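Local coordinates for protein acetamidase (Bacillus halodurans, PDB 2II1) that binds calcium ions and probably hydrolyses carbon-nitrogen bonds of linear amides, at residues A[264-272]-A[284-295]. Residues are numbered along the deposited sequence; the frame is centred on the assembly and turned at random.
Sequences LLSGAGDLY and RFSLALHYFEKL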
loop_
_atom_site.group_PDB
_atom_site.type_symbol
_atom_site.label_atom_id
_atom_site.label_comp_id
_atom_site.label_asym_id
_atom_site.label_seq_id
_atom_site.Cartn_x
_atom_site.Cartn_y
_atom_site.Cartn_z
ATOM N N LEU A 264 7.615 6.881 -15.108
ATOM C CA LEU A 264 6.491 6.009 -15.390
ATOM C C LEU A 264 5.940 5.417 -14.092
ATOM O O LEU A 264 4.725 5.385 -13.923
ATOM C CB LEU A 264 6.845 4.913 -16.403
ATOM C CG LEU A 264 5.669 4.003 -16.750
ATOM C CD1 LEU A 264 4.591 4.742 -17.536
ATOM C CD2 LEU A 264 6.142 2.736 -17.500
ATOM N N LEU A 265 6.829 4.970 -13.199
ATOM C CA LEU A 265 6.445 4.359 -11.925
ATOM C C LEU A 265 5.731 5.353 -11.000
ATOM O O LEU A 265 4.671 5.049 -10.447
ATOM C CB LEU A 265 7.684 3.810 -11.185
ATOM C CG LEU A 265 8.473 2.647 -11.825
ATOM C CD1 LEU A 265 9.414 1.977 -10.811
ATOM C CD2 LEU A 265 7.552 1.647 -12.458
ATOM N N SER A 266 6.349 6.517 -10.819
ATOM C CA SER A 266 5.784 7.597 -10.012
ATOM C C SER A 266 4.423 8.033 -10.532
ATOM O O SER A 266 3.505 8.348 -9.750
ATOM C CB SER A 266 6.749 8.767 -9.987
ATOM O OG SER A 266 6.630 9.488 -8.792
ATOM N N GLY A 267 4.270 8.035 -11.852
ATOM C CA GLY A 267 3.007 8.445 -12.464
ATOM C C GLY A 267 1.912 7.393 -12.633
ATOM O O GLY A 267 0.727 7.739 -12.678
ATOM N N ALA A 268 2.295 6.124 -12.771
ATOM C CA ALA A 268 1.374 5.089 -13.256
ATOM C C ALA A 268 1.401 3.828 -12.389
ATOM O O ALA A 268 0.524 3.007 -12.498
ATOM C CB ALA A 268 1.767 4.715 -14.709
ATOM N N GLY A 269 2.431 3.646 -11.566
ATOM C CA GLY A 269 2.530 2.454 -10.751
ATOM C C GLY A 269 2.117 2.716 -9.333
ATOM O O GLY A 269 1.959 3.865 -8.941
ATOM N N ASP A 270 1.956 1.653 -8.550
ATOM C CA ASP A 270 1.652 1.813 -7.121
ATOM C C ASP A 270 2.530 0.972 -6.208
ATOM O O ASP A 270 2.772 -0.206 -6.472
ATOM C CB ASP A 270 0.206 1.440 -6.872
ATOM C CG ASP A 270 -0.761 2.380 -7.547
ATOM O OD1 ASP A 270 -1.001 3.481 -7.010
ATOM O OD2 ASP A 270 -1.310 2.007 -8.604
ATOM N N LEU A 271 2.968 1.571 -5.100
ATOM C CA LEU A 271 3.713 0.874 -4.091
ATOM C C LEU A 271 2.704 0.392 -3.075
ATOM O O LEU A 271 1.940 1.170 -2.549
ATOM C CB LEU A 271 4.715 1.815 -3.405
ATOM C CG LEU A 271 5.577 1.263 -2.286
ATOM C CD1 LEU A 271 6.488 0.152 -2.783
ATOM C CD2 LEU A 271 6.354 2.453 -1.697
ATOM N N TYR A 272 2.740 -0.905 -2.793
ATOM C CA TYR A 272 1.854 -1.544 -1.831
ATOM C C TYR A 272 2.638 -2.249 -0.730
ATOM O O TYR A 272 3.797 -2.624 -0.900
ATOM C CB TYR A 272 0.985 -2.604 -2.516
ATOM C CG TYR A 272 -0.017 -2.096 -3.536
ATOM C CD1 TYR A 272 -1.042 -1.211 -3.160
ATOM C CD2 TYR A 272 0.045 -2.504 -4.865
ATOM C CE1 TYR A 272 -1.968 -0.751 -4.078
ATOM C CE2 TYR A 272 -0.890 -2.056 -5.793
ATOM C CZ TYR A 272 -1.886 -1.177 -5.390
ATOM O OH TYR A 272 -2.804 -0.743 -6.299
ATOM N N ARG A 284 5.494 -4.416 -2.078
ATOM C CA ARG A 284 5.510 -4.708 -3.533
ATOM C C ARG A 284 5.208 -3.501 -4.382
ATOM O O ARG A 284 4.349 -2.693 -4.036
ATOM C CB ARG A 284 4.582 -5.878 -3.946
ATOM C CG ARG A 284 3.125 -5.745 -3.608
ATOM C CD ARG A 284 2.473 -7.121 -3.446
ATOM N NE ARG A 284 1.008 -7.000 -3.411
ATOM C CZ ARG A 284 0.301 -6.618 -2.351
ATOM N NH1 ARG A 284 0.895 -6.325 -1.212
ATOM N NH2 ARG A 284 -1.019 -6.508 -2.425
ATOM N N PHE A 285 5.923 -3.380 -5.498
ATOM C CA PHE A 285 5.588 -2.367 -6.497
ATOM C C PHE A 285 4.886 -3.034 -7.657
ATOM O O PHE A 285 5.429 -3.979 -8.248
ATOM C CB PHE A 285 6.816 -1.613 -7.033
ATOM C CG PHE A 285 6.445 -0.309 -7.668
ATOM C CD1 PHE A 285 5.990 -0.253 -8.970
ATOM C CD2 PHE A 285 6.436 0.841 -6.911
ATOM C CE1 PHE A 285 5.567 0.952 -9.514
ATOM C CE2 PHE A 285 6.051 2.025 -7.447
ATOM C CZ PHE A 285 5.622 2.085 -8.768
ATOM N N SER A 286 3.727 -2.468 -8.016
ATOM C CA SER A 286 2.825 -3.022 -9.003
ATOM C C SER A 286 2.604 -2.050 -10.180
ATOM O O SER A 286 2.312 -0.848 -9.977
ATOM C CB SER A 286 1.496 -3.356 -8.342
ATOM O OG SER A 286 0.522 -3.750 -9.267
ATOM N N LEU A 287 2.761 -2.575 -11.401
ATOM C CA LEU A 287 2.451 -1.826 -12.613
ATOM C C LEU A 287 1.587 -2.669 -13.591
ATOM O O LEU A 287 1.846 -3.857 -13.772
ATOM C CB LEU A 287 3.750 -1.386 -13.268
ATOM C CG LEU A 287 3.665 -0.472 -14.484
ATOM C CD1 LEU A 287 3.196 0.985 -14.121
ATOM C CD2 LEU A 287 5.003 -0.484 -15.197
ATOM N N ALA A 288 0.601 -2.024 -14.231
ATOM C CA ALA A 288 -0.329 -2.660 -15.170
ATOM C C ALA A 288 0.371 -3.331 -16.360
ATOM O O ALA A 288 1.278 -2.759 -16.956
ATOM C CB ALA A 288 -1.344 -1.647 -15.673
ATOM N N LEU A 289 -0.053 -4.551 -16.699
ATOM C CA LEU A 289 0.635 -5.340 -17.746
ATOM C C LEU A 289 0.523 -4.670 -19.117
ATOM O O LEU A 289 1.365 -4.873 -19.993
ATOM C CB LEU A 289 0.061 -6.759 -17.836
ATOM C CG LEU A 289 0.197 -7.672 -16.618
ATOM C CD1 LEU A 289 -0.821 -8.808 -16.754
ATOM C CD2 LEU A 289 1.594 -8.200 -16.492
ATOM N N HIS A 290 -0.503 -3.862 -19.322
ATOM C CA HIS A 290 -0.638 -3.220 -20.625
ATOM C C HIS A 290 0.502 -2.233 -20.928
ATOM O O HIS A 290 0.716 -1.921 -22.094
ATOM C CB HIS A 290 -2.022 -2.570 -20.782
ATOM C CG HIS A 290 -2.216 -1.336 -19.953
ATOM N ND1 HIS A 290 -1.715 -0.104 -20.323
ATOM C CD2 HIS A 290 -2.866 -1.141 -18.781
ATOM C CE1 HIS A 290 -2.039 0.794 -19.410
ATOM N NE2 HIS A 290 -2.741 0.193 -18.464
ATOM N N TYR A 291 1.237 -1.765 -19.901
ATOM C CA TYR A 291 2.434 -0.926 -20.085
ATOM C C TYR A 291 3.623 -1.757 -20.563
ATOM O O TYR A 291 4.388 -1.327 -21.440
ATOM C CB TYR A 291 2.804 -0.158 -18.788
ATOM C CG TYR A 291 1.777 0.886 -18.357
ATOM C CD1 TYR A 291 1.571 2.043 -19.109
ATOM C CD2 TYR A 291 1.005 0.706 -17.212
ATOM C CE1 TYR A 291 0.645 2.991 -18.725
ATOM C CE2 TYR A 291 0.065 1.654 -16.826
ATOM C CZ TYR A 291 -0.103 2.793 -17.587
ATOM O OH TYR A 291 -1.029 3.719 -17.227
ATOM N N PHE A 292 3.764 -2.957 -20.007
ATOM C CA PHE A 292 4.734 -3.935 -20.492
ATOM C C PHE A 292 4.433 -4.365 -21.928
ATOM O O PHE A 292 5.349 -4.564 -22.698
ATOM C CB PHE A 292 4.784 -5.163 -19.582
ATOM C CG PHE A 292 5.232 -4.849 -18.202
ATOM C CD1 PHE A 292 6.567 -4.712 -17.911
ATOM C CD2 PHE A 292 4.308 -4.626 -17.191
ATOM C CE1 PHE A 292 6.955 -4.380 -16.624
ATOM C CE2 PHE A 292 4.713 -4.282 -15.918
ATOM C CZ PHE A 292 6.029 -4.167 -15.648
ATOM N N GLU A 293 3.167 -4.519 -22.294
ATOM C CA GLU A 293 2.817 -4.885 -23.680
ATOM C C GLU A 293 3.291 -3.772 -24.623
ATOM O O GLU A 293 3.980 -4.027 -25.600
ATOM C CB GLU A 293 1.306 -5.087 -23.849
ATOM C CG GLU A 293 0.675 -6.090 -22.894
ATOM N N LYS A 294 2.910 -2.539 -24.305
ATOM C CA LYS A 294 3.392 -1.332 -24.987
ATOM C C LYS A 294 4.923 -1.279 -25.130
ATOM O O LYS A 294 5.432 -0.985 -26.204
ATOM C CB LYS A 294 2.909 -0.063 -24.249
ATOM C CG LYS A 294 1.425 0.275 -24.394
ATOM C CD LYS A 294 0.996 1.333 -23.349
ATOM C CE LYS A 294 -0.509 1.524 -23.284
ATOM N NZ LYS A 294 -1.153 1.418 -24.641
ATOM N N LEU A 295 5.655 -1.583 -24.060
ATOM C CA LEU A 295 7.115 -1.552 -24.098
ATOM C C LEU A 295 7.747 -2.779 -24.770
ATOM O O LEU A 295 8.958 -2.854 -24.850
ATOM C CB LEU A 295 7.694 -1.373 -22.689
ATOM C CG LEU A 295 7.454 0.007 -22.077
ATOM C CD1 LEU A 295 7.747 -0.001 -20.579
ATOM C CD2 LEU A 295 8.283 1.074 -22.824
HETATM O O HOH W 1 -0.104 0.302 -12.638
HETATM O O HOH W 2 -0.498 -0.494 -9.896
#
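The Phe285 ring is held from three sides by 264-272: Asp270 O stands 3.8 Å above the centre of one face, Leu265 CD1 lies over the opposite face toward its rim, and Leu265 O meets the edge in plane, 3.5 Å from Phe285 CZ. With CG anti to the backbone N (chi1 -160°), the ring reaches from its strand to the turn that leads out of helix 258-268, where Phe285 CE1 comes within 3.6 Å of Gly269 CA; a CB on that glycine would run into the ring. Cut back to an alanine, Phe285 would probably leave a gap beside Leu265 and Gly269 and no ring under the Asp270 carbonyl. The Arg284 guanidinium takes Tyr272 CB over one face, while its NH2 forms salt bridges with Asp160 and Asp189; the edge of the Tyr272 ring meets Ser286 CB, 3.7 Å from Tyr272 CE2. Strands 270-275 and 281-288 form an antiparallel beta hairpin, the first outermost in the chain's mixed sheet, the second also hydrogen-bonded to 225-232. Asp270 with Ser286 and Tyr272 with Arg284 are hydrogen-bonded pairs, each closed by two nearly straight bonds (N-H...O 168-169°), and Leu271 with Phe285 is the non-hydrogen-bonded pair between them. Past the last pair one water bridges Ala268 O to Ala288 N, and another, beside the Asp270-Ser286 pair, donates to Asp270 OD2 and Ser286 O; Asp270 OD1 bridges to Lys159 of the second subunit. From the strand, Leu287 CD1 packs 3.7 Å from Ala268 O, and the Leu287 and Leu264 side chains cross at about a right angle, their CD2 atoms meeting. Tyr291 joins helix 289-294 to helix 258-268, its OH 3.9 Å from Ala268 CB.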